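Local coordinates for DUF115 domain-containing protein (Magnetospirillum magneticum AMB-1, PDB 5MU5), which is involved in formation of the bacterial flagellum as a Maf glycosyltransferase, probably by attaching sugar to flagellin, at residues H123-G128 against T210-A215; L131-P136 against L161-W166; A306-L311 against A334-E339. All blocks are in the same frame, centred on the assembly; numbering follows the deposited sequence.

Contact 1 (H123-G128 against T210-A215)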
loop_
_atom_site.group_PDB
_atom_site.type_symbol
_atom_site.label_atom_id
_atom_site.label_comp_id
_atom_site.label_asym_id
_atom_site.label_seq_id
_atom_site.Cartn_x
_atom_site.Cartn_y
_atom_site.Cartn_z
ATOM N N HIS A 123 9.568 1.066 -17.418
ATOM C CA HIS A 123 10.651 1.226 -16.456
ATOM C C HIS A 123 11.892 0.472 -16.857
ATOM O O HIS A 123 11.829 -0.585 -17.482
ATOM C CB HIS A 123 10.223 0.697 -15.096
ATOM C CG HIS A 123 9.069 1.429 -14.491
ATOM N ND1 HIS A 123 9.228 2.642 -13.862
ATOM C CD2 HIS A 123 7.759 1.110 -14.368
ATOM C CE1 HIS A 123 8.067 3.045 -13.379
ATOM N NE2 HIS A 123 7.154 2.137 -13.685
ATOM N N MET A 124 13.029 1.035 -16.492
ATOM C CA MET A 124 14.318 0.385 -16.639
ATOM C C MET A 124 15.022 0.477 -15.308
ATOM O O MET A 124 15.125 1.570 -14.734
ATOM C CB MET A 124 15.177 1.096 -17.655
ATOM C CG MET A 124 16.616 0.634 -17.586
ATOM S SD MET A 124 17.493 1.033 -19.084
ATOM C CE MET A 124 16.683 -0.133 -20.194
ATOM N N VAL A 125 15.518 -0.652 -14.824
ATOM C CA VAL A 125 16.229 -0.697 -13.545
ATOM C C VAL A 125 17.675 -1.169 -13.719
ATOM O O VAL A 125 17.920 -2.279 -14.159
ATOM C CB VAL A 125 15.522 -1.628 -12.560
ATOM C CG1 VAL A 125 16.310 -1.706 -11.258
ATOM C CG2 VAL A 125 14.106 -1.156 -12.288
ATOM N N CYS A 126 18.628 -0.328 -13.371
ATOM C CA CYS A 126 20.041 -0.679 -13.457
ATOM C C CYS A 126 20.596 -0.882 -12.077
ATOM O O CYS A 126 20.603 0.035 -11.248
ATOM C CB CYS A 126 20.844 0.420 -14.127
ATOM S SG CYS A 126 20.221 0.787 -15.761
ATOM N N LEU A 127 21.045 -2.097 -11.821
ATOM C CA LEU A 127 21.611 -2.423 -10.542
ATOM C C LEU A 127 23.081 -2.288 -10.795
ATOM O O LEU A 127 23.705 -3.157 -11.402
ATOM C CB LEU A 127 21.214 -3.832 -10.144
ATOM C CG LEU A 127 19.690 -3.877 -10.159
ATOM C CD1 LEU A 127 19.209 -5.175 -10.776
ATOM C CD2 LEU A 127 19.152 -3.631 -8.770
ATOM N N GLY A 128 23.612 -1.154 -10.379
ATOM C CA GLY A 128 24.978 -0.797 -10.683
ATOM C C GLY A 128 24.988 0.164 -11.867
ATOM O O GLY A 128 24.137 0.089 -12.773
ATOM N N THR A 210 9.708 -4.653 -17.585
ATOM C CA THR A 210 10.767 -3.807 -17.059
ATOM C C THR A 210 12.122 -4.492 -17.324
ATOM O O THR A 210 12.322 -5.655 -16.986
ATOM C CB THR A 210 10.575 -3.594 -15.533
ATOM O OG1 THR A 210 9.370 -2.845 -15.290
ATOM C CG2 THR A 210 11.766 -2.869 -14.898
ATOM N N ARG A 211 13.035 -3.770 -17.960
ATOM C CA ARG A 211 14.383 -4.245 -18.188
ATOM C C ARG A 211 15.171 -4.178 -16.889
ATOM O O ARG A 211 15.190 -3.145 -16.214
ATOM C CB ARG A 211 15.069 -3.368 -19.247
ATOM C CG ARG A 211 16.433 -3.872 -19.720
ATOM C CD ARG A 211 16.317 -5.073 -20.635
ATOM N NE ARG A 211 17.613 -5.426 -21.228
ATOM C CZ ARG A 211 18.117 -4.898 -22.344
ATOM N NH1 ARG A 211 17.453 -3.959 -23.015
ATOM N NH2 ARG A 211 19.306 -5.305 -22.785
ATOM N N LEU A 212 15.823 -5.284 -16.553
ATOM C CA LEU A 212 16.710 -5.372 -15.409
ATOM C C LEU A 212 18.136 -5.573 -15.925
ATOM O O LEU A 212 18.340 -6.309 -16.892
ATOM C CB LEU A 212 16.314 -6.561 -14.564
ATOM C CG LEU A 212 14.859 -6.557 -14.103
ATOM C CD1 LEU A 212 14.542 -7.877 -13.433
ATOM C CD2 LEU A 212 14.625 -5.393 -13.160
ATOM N N PHE A 213 19.110 -4.904 -15.302
ATOM C CA PHE A 213 20.498 -5.000 -15.736
ATOM C C PHE A 213 21.464 -4.760 -14.579
ATOM O O PHE A 213 21.353 -3.773 -13.862
ATOM C CB PHE A 213 20.775 -4.001 -16.856
ATOM C CG PHE A 213 22.026 -4.289 -17.610
ATOM C CD1 PHE A 213 22.005 -5.152 -18.703
ATOM C CD2 PHE A 213 23.240 -3.719 -17.220
ATOM C CE1 PHE A 213 23.178 -5.450 -19.389
ATOM C CE2 PHE A 213 24.412 -4.009 -17.910
ATOM C CZ PHE A 213 24.386 -4.877 -18.991
ATOM N N VAL A 214 22.416 -5.673 -14.422
ATOM C CA VAL A 214 23.393 -5.611 -13.368
ATOM C C VAL A 214 24.678 -5.128 -14.031
ATOM O O VAL A 214 25.190 -5.779 -14.929
ATOM C CB VAL A 214 23.552 -6.994 -12.693
ATOM C CG1 VAL A 214 24.749 -7.016 -11.751
ATOM C CG2 VAL A 214 22.274 -7.366 -11.938
ATOM N N ALA A 215 25.188 -3.975 -13.597
ATOM C CA ALA A 215 26.341 -3.343 -14.265
ATOM C C ALA A 215 27.689 -4.008 -14.021
ATOM O O ALA A 215 28.548 -3.948 -14.867
ATOM C CB ALA A 215 26.423 -1.861 -13.907
HETATM O O HOH W 1 8.191 -1.489 -17.143
HETATM O O HOH W 2 12.635 -1.182 -19.913
#
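Val-125 and Leu-127 exchange backbone hydrogen bonds with Arg-211, Phe-213 and Ala-215, joining strands 123-127 and 211-214 as parallel neighbours in the sheet. Val-125 N reaches Arg-211 O at 2.9 Å, Leu-127 N reaches Phe-213 O at 2.7 Å, and Ala-215 N closes the far end on Leu-127 O at 2.8 Å. The near end is looser: Arg-211 N makes only a weak 3.4 Å bond to His-123 O, and one water links these same two atoms. A second water runs from His-123 N to Thr-210 OG1, a hydroxyl also bonded to Val-207 O. Leu-127 shows how the side chains follow the backbone. Its CB lies near Phe-213 O and Val-214 CG2; CG, anti to the carbonyl carbon (chi1 -57°), stays close to the same oxygen; tip CD1 meets Val-214 CG2 at 3.9 Å and also nears Phe-213 O. On this face Val-125 CB packs on Leu-212 CD2, also at 3.9 Å, and helices 188-202 and 219-235 cover the layer. On the face carrying Met-124, Cys-126 and Phe-213, the Met-124 and Arg-211 side chains run side by side, with Met-124 CE 3.7 Å from Arg-211 CB, while the guanidinium continues to Gln-141 and Asp-142. Gly-128 follows the strand, and a CB on it would collide with that of Ala-215. In this four-stranded parallel sheet, Rossmann-like with helices on both faces, 211-214 is the chain's outermost strand; the interstrand bonds satisfy buried backbone groups that face each other, one face is packed with apolar side chains, and the other also takes a buried arginine, its charge met by Asp-142.

Contact 2 (L131-P136 against L161-W166)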
loop_
_atom_site.group_PDB
_atom_site.type_symbol
_atom_site.label_atom_id
_atom_site.label_comp_id
_atom_site.label_asym_id
_atom_site.label_seq_id
_atom_site.Cartn_x
_atom_site.Cartn_y
_atom_site.Cartn_z
ATOM N N LEU A 131 30.830 2.836 -14.863
ATOM C CA LEU A 131 31.060 4.017 -15.672
ATOM C C LEU A 131 29.959 4.247 -16.686
ATOM O O LEU A 131 30.038 5.165 -17.485
ATOM C CB LEU A 131 32.436 3.965 -16.340
ATOM C CG LEU A 131 33.592 4.113 -15.333
ATOM C CD1 LEU A 131 34.942 4.037 -16.029
ATOM C CD2 LEU A 131 33.495 5.416 -14.553
ATOM N N GLY A 132 28.917 3.427 -16.646
ATOM C CA GLY A 132 27.741 3.661 -17.471
ATOM C C GLY A 132 27.848 3.331 -18.936
ATOM O O GLY A 132 27.014 3.760 -19.724
ATOM N N TYR A 133 28.860 2.562 -19.318
ATOM C CA TYR A 133 29.007 2.121 -20.709
ATOM C C TYR A 133 27.740 1.400 -21.246
ATOM O O TYR A 133 27.419 1.496 -22.424
ATOM C CB TYR A 133 30.222 1.199 -20.841
ATOM C CG TYR A 133 31.561 1.865 -20.577
ATOM C CD1 TYR A 133 31.915 3.032 -21.246
ATOM C CD2 TYR A 133 32.483 1.307 -19.696
ATOM C CE1 TYR A 133 33.136 3.643 -21.035
ATOM C CE2 TYR A 133 33.715 1.903 -19.480
ATOM C CZ TYR A 133 34.032 3.080 -20.154
ATOM O OH TYR A 133 35.241 3.711 -19.968
ATOM N N GLN A 134 27.014 0.697 -20.385
ATOM C CA GLN A 134 25.781 0.019 -20.804
ATOM C C GLN A 134 24.634 0.953 -21.186
ATOM O O GLN A 134 23.836 0.613 -22.055
ATOM C CB GLN A 134 25.291 -0.978 -19.721
ATOM C CG GLN A 134 24.831 -0.380 -18.382
ATOM C CD GLN A 134 25.975 0.010 -17.443
ATOM O OE1 GLN A 134 27.142 -0.126 -17.783
ATOM N NE2 GLN A 134 25.635 0.497 -16.262
ATOM N N LEU A 135 24.564 2.131 -20.567
ATOM C CA LEU A 135 23.401 3.045 -20.723
ATOM C C LEU A 135 22.978 3.441 -22.128
ATOM O O LEU A 135 21.822 3.278 -22.475
ATOM C CB LEU A 135 23.566 4.319 -19.884
ATOM C CG LEU A 135 23.353 4.169 -18.388
ATOM C CD1 LEU A 135 23.566 5.521 -17.725
ATOM C CD2 LEU A 135 21.969 3.632 -18.059
ATOM N N PRO A 136 23.892 3.989 -22.932
ATOM C CA PRO A 136 23.474 4.328 -24.283
ATOM C C PRO A 136 22.720 3.191 -24.948
ATOM O O PRO A 136 21.659 3.409 -25.507
ATOM C CB PRO A 136 24.797 4.567 -25.015
ATOM C CG PRO A 136 25.789 4.914 -23.963
ATOM C CD PRO A 136 25.311 4.315 -22.676
ATOM N N LEU A 161 30.765 10.980 -14.651
ATOM C CA LEU A 161 30.709 12.321 -15.228
ATOM C C LEU A 161 31.668 12.454 -16.408
ATOM O O LEU A 161 31.449 13.280 -17.284
ATOM C CB LEU A 161 31.051 13.396 -14.197
ATOM C CG LEU A 161 30.126 13.533 -12.997
ATOM C CD1 LEU A 161 30.496 14.796 -12.241
ATOM C CD2 LEU A 161 28.659 13.551 -13.375
ATOM N N SER A 162 32.721 11.646 -16.418
ATOM C CA SER A 162 33.651 11.626 -17.532
ATOM C C SER A 162 33.189 10.778 -18.711
ATOM O O SER A 162 33.718 10.919 -19.806
ATOM C CB SER A 162 35.018 11.114 -17.067
ATOM O OG SER A 162 35.559 11.990 -16.105
ATOM N N THR A 163 32.208 9.910 -18.505
ATOM C CA THR A 163 31.882 8.884 -19.510
ATOM C C THR A 163 30.448 8.810 -20.011
ATOM O O THR A 163 30.218 8.286 -21.086
ATOM C CB THR A 163 32.249 7.472 -18.990
ATOM O OG1 THR A 163 31.751 7.292 -17.660
ATOM C CG2 THR A 163 33.742 7.287 -18.967
ATOM N N VAL A 164 29.489 9.309 -19.247
ATOM C CA VAL A 164 28.100 9.237 -19.644
ATOM C C VAL A 164 27.621 10.603 -20.108
ATOM O O VAL A 164 28.062 11.617 -19.592
ATOM C CB VAL A 164 27.254 8.806 -18.452
ATOM C CG1 VAL A 164 25.779 8.793 -18.802
ATOM C CG2 VAL A 164 27.707 7.443 -17.970
ATOM N N ASP A 165 26.710 10.624 -21.073
ATOM C CA ASP A 165 26.054 11.852 -21.466
ATOM C C ASP A 165 24.808 11.985 -20.577
ATOM O O ASP A 165 23.725 11.540 -20.927
ATOM C CB ASP A 165 25.678 11.825 -22.951
ATOM C CG ASP A 165 25.312 13.205 -23.481
ATOM O OD1 ASP A 165 25.055 14.122 -22.668
ATOM O OD2 ASP A 165 25.284 13.378 -24.717
ATOM N N TRP A 166 24.983 12.606 -19.418
ATOM C CA TRP A 166 23.930 12.699 -18.425
ATOM C C TRP A 166 22.779 13.670 -18.680
ATOM O O TRP A 166 21.687 13.494 -18.132
ATOM C CB TRP A 166 24.553 13.063 -17.092
ATOM C CG TRP A 166 25.129 11.931 -16.365
ATOM C CD1 TRP A 166 26.449 11.677 -16.146
ATOM C CD2 TRP A 166 24.401 10.896 -15.718
ATOM N NE1 TRP A 166 26.586 10.549 -15.389
ATOM C CE2 TRP A 166 25.344 10.037 -15.119
ATOM C CE3 TRP A 166 23.038 10.606 -15.588
ATOM C CZ2 TRP A 166 24.968 8.893 -14.387
ATOM C CZ3 TRP A 166 22.654 9.469 -14.870
ATOM C CH2 TRP A 166 23.618 8.625 -14.276
#
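Thr-163 and Val-164 press against the backbone of Leu-131 and Gly-132, and this is the tight part of the contact. Thr-163 OG1 donates to Leu-131 O at 2.7 Å, meeting a lone pair in the carbonyl plane with a C=O...O angle of 132°. A chi1 of 48° sets this hydroxyl between its own backbone N and carbonyl carbon, facing that oxygen. Val-164 CG2 touches the same carbonyl O at 3.3 Å and lies 3.8 Å from Gly-132 CA. Gly-132 has positive phi, and a CB on it would run into this methyl. The remainder is looser. Leu-135 CD1 only grazes Val-164 CG1 at 4.1 Å, and Thr-163 CG2 stands 4.0 Å from Tyr-133 OH, which is itself hydrogen-bonded to Leu-47 O. The solvent side is marked by the exposed Pro-136 and Asp-165. Val-164 CG1 also lies over one face of the Trp-166 ring, near its rim. One polar bond amid apolar packing therefore ties the turn leading into helix 134-142 to the link between helices 154-160 and 166-171, giving the buried Leu-131 carbonyl a hydroxyl partner.

Contact 3 (A306-L311 against A334-E339)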
loop_
_atom_site.group_PDB
_atom_site.type_symbol
_atom_site.label_atom_id
_atom_site.label_comp_id
_atom_site.label_asym_id
_atom_site.label_seq_id
_atom_site.Cartn_x
_atom_site.Cartn_y
_atom_site.Cartn_z
ATOM N N ALA A 306 -14.419 -11.329 19.919
ATOM C CA ALA A 306 -14.048 -11.549 21.327
ATOM C C ALA A 306 -15.215 -11.307 22.286
ATOM O O ALA A 306 -15.253 -11.840 23.388
ATOM C CB ALA A 306 -12.927 -10.604 21.694
ATOM N N SER A 307 -16.163 -10.484 21.868
ATOM C CA SER A 307 -17.289 -10.120 22.716
ATOM C C SER A 307 -18.095 -11.335 23.179
ATOM O O SER A 307 -18.564 -11.383 24.322
ATOM C CB SER A 307 -18.192 -9.129 21.971
ATOM O OG SER A 307 -18.665 -9.675 20.742
ATOM N N ARG A 308 -18.210 -12.325 22.302
ATOM C CA ARG A 308 -18.951 -13.544 22.607
ATOM C C ARG A 308 -18.460 -14.225 23.885
ATOM O O ARG A 308 -19.257 -14.525 24.767
ATOM C CB ARG A 308 -18.886 -14.515 21.418
ATOM C CG ARG A 308 -19.674 -15.778 21.629
ATOM C CD ARG A 308 -19.734 -16.644 20.370
ATOM N NE ARG A 308 -20.658 -16.141 19.340
ATOM C CZ ARG A 308 -21.994 -16.173 19.419
ATOM N NH1 ARG A 308 -22.609 -16.658 20.502
ATOM N NH2 ARG A 308 -22.722 -15.699 18.417
ATOM N N VAL A 309 -17.151 -14.441 23.998
ATOM C CA VAL A 309 -16.588 -15.137 25.156
ATOM C C VAL A 309 -16.623 -14.268 26.425
ATOM O O VAL A 309 -16.844 -14.761 27.530
ATOM C CB VAL A 309 -15.162 -15.698 24.877
ATOM C CG1 VAL A 309 -14.132 -14.598 24.629
ATOM C CG2 VAL A 309 -14.721 -16.594 26.039
ATOM N N LEU A 310 -16.428 -12.969 26.269
ATOM C CA LEU A 310 -16.527 -12.074 27.402
ATOM C C LEU A 310 -17.957 -12.097 27.928
ATOM O O LEU A 310 -18.180 -12.373 29.119
ATOM C CB LEU A 310 -16.104 -10.653 27.024
ATOM C CG LEU A 310 -14.658 -10.549 26.557
ATOM C CD1 LEU A 310 -14.379 -9.205 25.933
ATOM C CD2 LEU A 310 -13.703 -10.800 27.704
ATOM N N LEU A 311 -18.924 -11.850 27.046
ATOM C CA LEU A 311 -20.317 -11.773 27.482
ATOM C C LEU A 311 -20.851 -13.098 28.033
ATOM O O LEU A 311 -21.526 -13.096 29.047
ATOM C CB LEU A 311 -21.218 -11.252 26.363
ATOM C CG LEU A 311 -20.951 -9.808 25.950
ATOM C CD1 LEU A 311 -21.656 -9.489 24.637
ATOM C CD2 LEU A 311 -21.367 -8.825 27.038
ATOM N N ALA A 334 -24.586 -8.761 15.459
ATOM C CA ALA A 334 -26.015 -8.815 15.787
ATOM C C ALA A 334 -26.400 -10.107 16.504
ATOM O O ALA A 334 -27.201 -10.083 17.426
ATOM C CB ALA A 334 -26.865 -8.646 14.527
ATOM N N ALA A 335 -25.846 -11.237 16.060
ATOM C CA ALA A 335 -26.100 -12.549 16.699
ATOM C C ALA A 335 -25.653 -12.554 18.172
ATOM O O ALA A 335 -26.320 -13.114 19.036
ATOM C CB ALA A 335 -25.389 -13.660 15.922
ATOM N N VAL A 336 -24.523 -11.915 18.452
ATOM C CA VAL A 336 -24.024 -11.809 19.825
ATOM C C VAL A 336 -24.943 -10.908 20.662
ATOM O O VAL A 336 -25.235 -11.226 21.804
ATOM C CB VAL A 336 -22.585 -11.274 19.871
ATOM C CG1 VAL A 336 -22.125 -11.152 21.305
ATOM C CG2 VAL A 336 -21.634 -12.172 19.082
ATOM N N HIS A 337 -25.373 -9.784 20.094
ATOM C CA HIS A 337 -26.344 -8.881 20.735
ATOM C C HIS A 337 -27.657 -9.601 21.071
ATOM O O HIS A 337 -28.193 -9.489 22.177
ATOM C CB HIS A 337 -26.641 -7.711 19.788
ATOM C CG HIS A 337 -27.675 -6.755 20.295
ATOM N ND1 HIS A 337 -27.433 -5.861 21.320
ATOM C CD2 HIS A 337 -28.940 -6.519 19.885
ATOM C CE1 HIS A 337 -28.511 -5.132 21.533
ATOM N NE2 HIS A 337 -29.439 -5.512 20.674
ATOM N N GLU A 338 -28.165 -10.332 20.089
ATOM C CA GLU A 338 -29.370 -11.124 20.237
ATOM C C GLU A 338 -29.226 -12.149 21.366
ATOM O O GLU A 338 -30.140 -12.328 22.135
ATOM C CB GLU A 338 -29.675 -11.838 18.912
ATOM C CG GLU A 338 -30.759 -12.901 18.970
ATOM C CD GLU A 338 -32.117 -12.319 19.276
ATOM O OE1 GLU A 338 -32.479 -11.302 18.646
ATOM O OE2 GLU A 338 -32.832 -12.882 20.134
ATOM N N GLU A 339 -28.078 -12.812 21.467
ATOM C CA GLU A 339 -27.903 -13.869 22.469
ATOM C C GLU A 339 -27.592 -13.364 23.875
ATOM O O GLU A 339 -28.095 -13.914 24.827
ATOM C CB GLU A 339 -26.826 -14.866 22.022
ATOM C CG GLU A 339 -26.627 -16.021 22.999
ATOM C CD GLU A 339 -25.763 -17.147 22.445
ATOM O OE1 GLU A 339 -25.370 -17.101 21.254
ATOM O OE2 GLU A 339 -25.473 -18.092 23.212
#
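Arg-308 and Glu-339 form a salt bridge between segments 306-311 and 334-339. Arg-308 NH1 donates to Glu-339 OE1 at 2.9 Å with an N-H...O angle of 157°; the oxygen lies in the guanidinium plane, yet is approached from above the carboxylate plane, and the two planes stand 55° apart. The Arg-308 chain is extended to CD and turns at chi3, which swings NE back toward the partner helix. Van der Waals packing centres on Val-336. Its CG2 lies over one face of the guanidinium, 3.8 Å from Arg-308 NH2, while CG1 meets Leu-311 CD1, the apolar pair, at 3.8 Å and Ser-307 OG at the same distance. Ala-335 CB sits at the guanidinium edge, 4.2 Å from Arg-308 NH2. An alanine in place of Arg-308 would probably leave Glu-339 without this positive partner and uncover Val-336 CG2. The polar pair lies on the more exposed side, whereas Val-336 and Ser-307 are buried. The short segments of helices 307-312 and 327-340 run nearly parallel, their axes 10.3 Å apart at closest approach; the helices follow the adjacent parallel strands 299-303 and 319-322, and Phe-340 extends the packing around Arg-308 and Leu-311.

How the contacts relate
Contacts 1 and 2 belong to the Maf N-terminal domain, their centres 14 Å apart. Strand 123-127 of contact 1 leads directly into the turn and helix 134-142 of contact 2, and both segments of contact 2 fall in the chain between the two strands of contact 1. They also touch: Gln-134 packs on Phe-213 and Ala-215, and Leu-135 on Cys-126. Contact 3 comes later in the sequence, in the MptE-like region, beside a separate mixed sheet on the opposite side of the chain's centre. Its centre lies about 55 Å from that of contact 1 and 67 Å from that of contact 2. The chain thus builds two distant alpha/beta units, each with its own sheet and local helix packing.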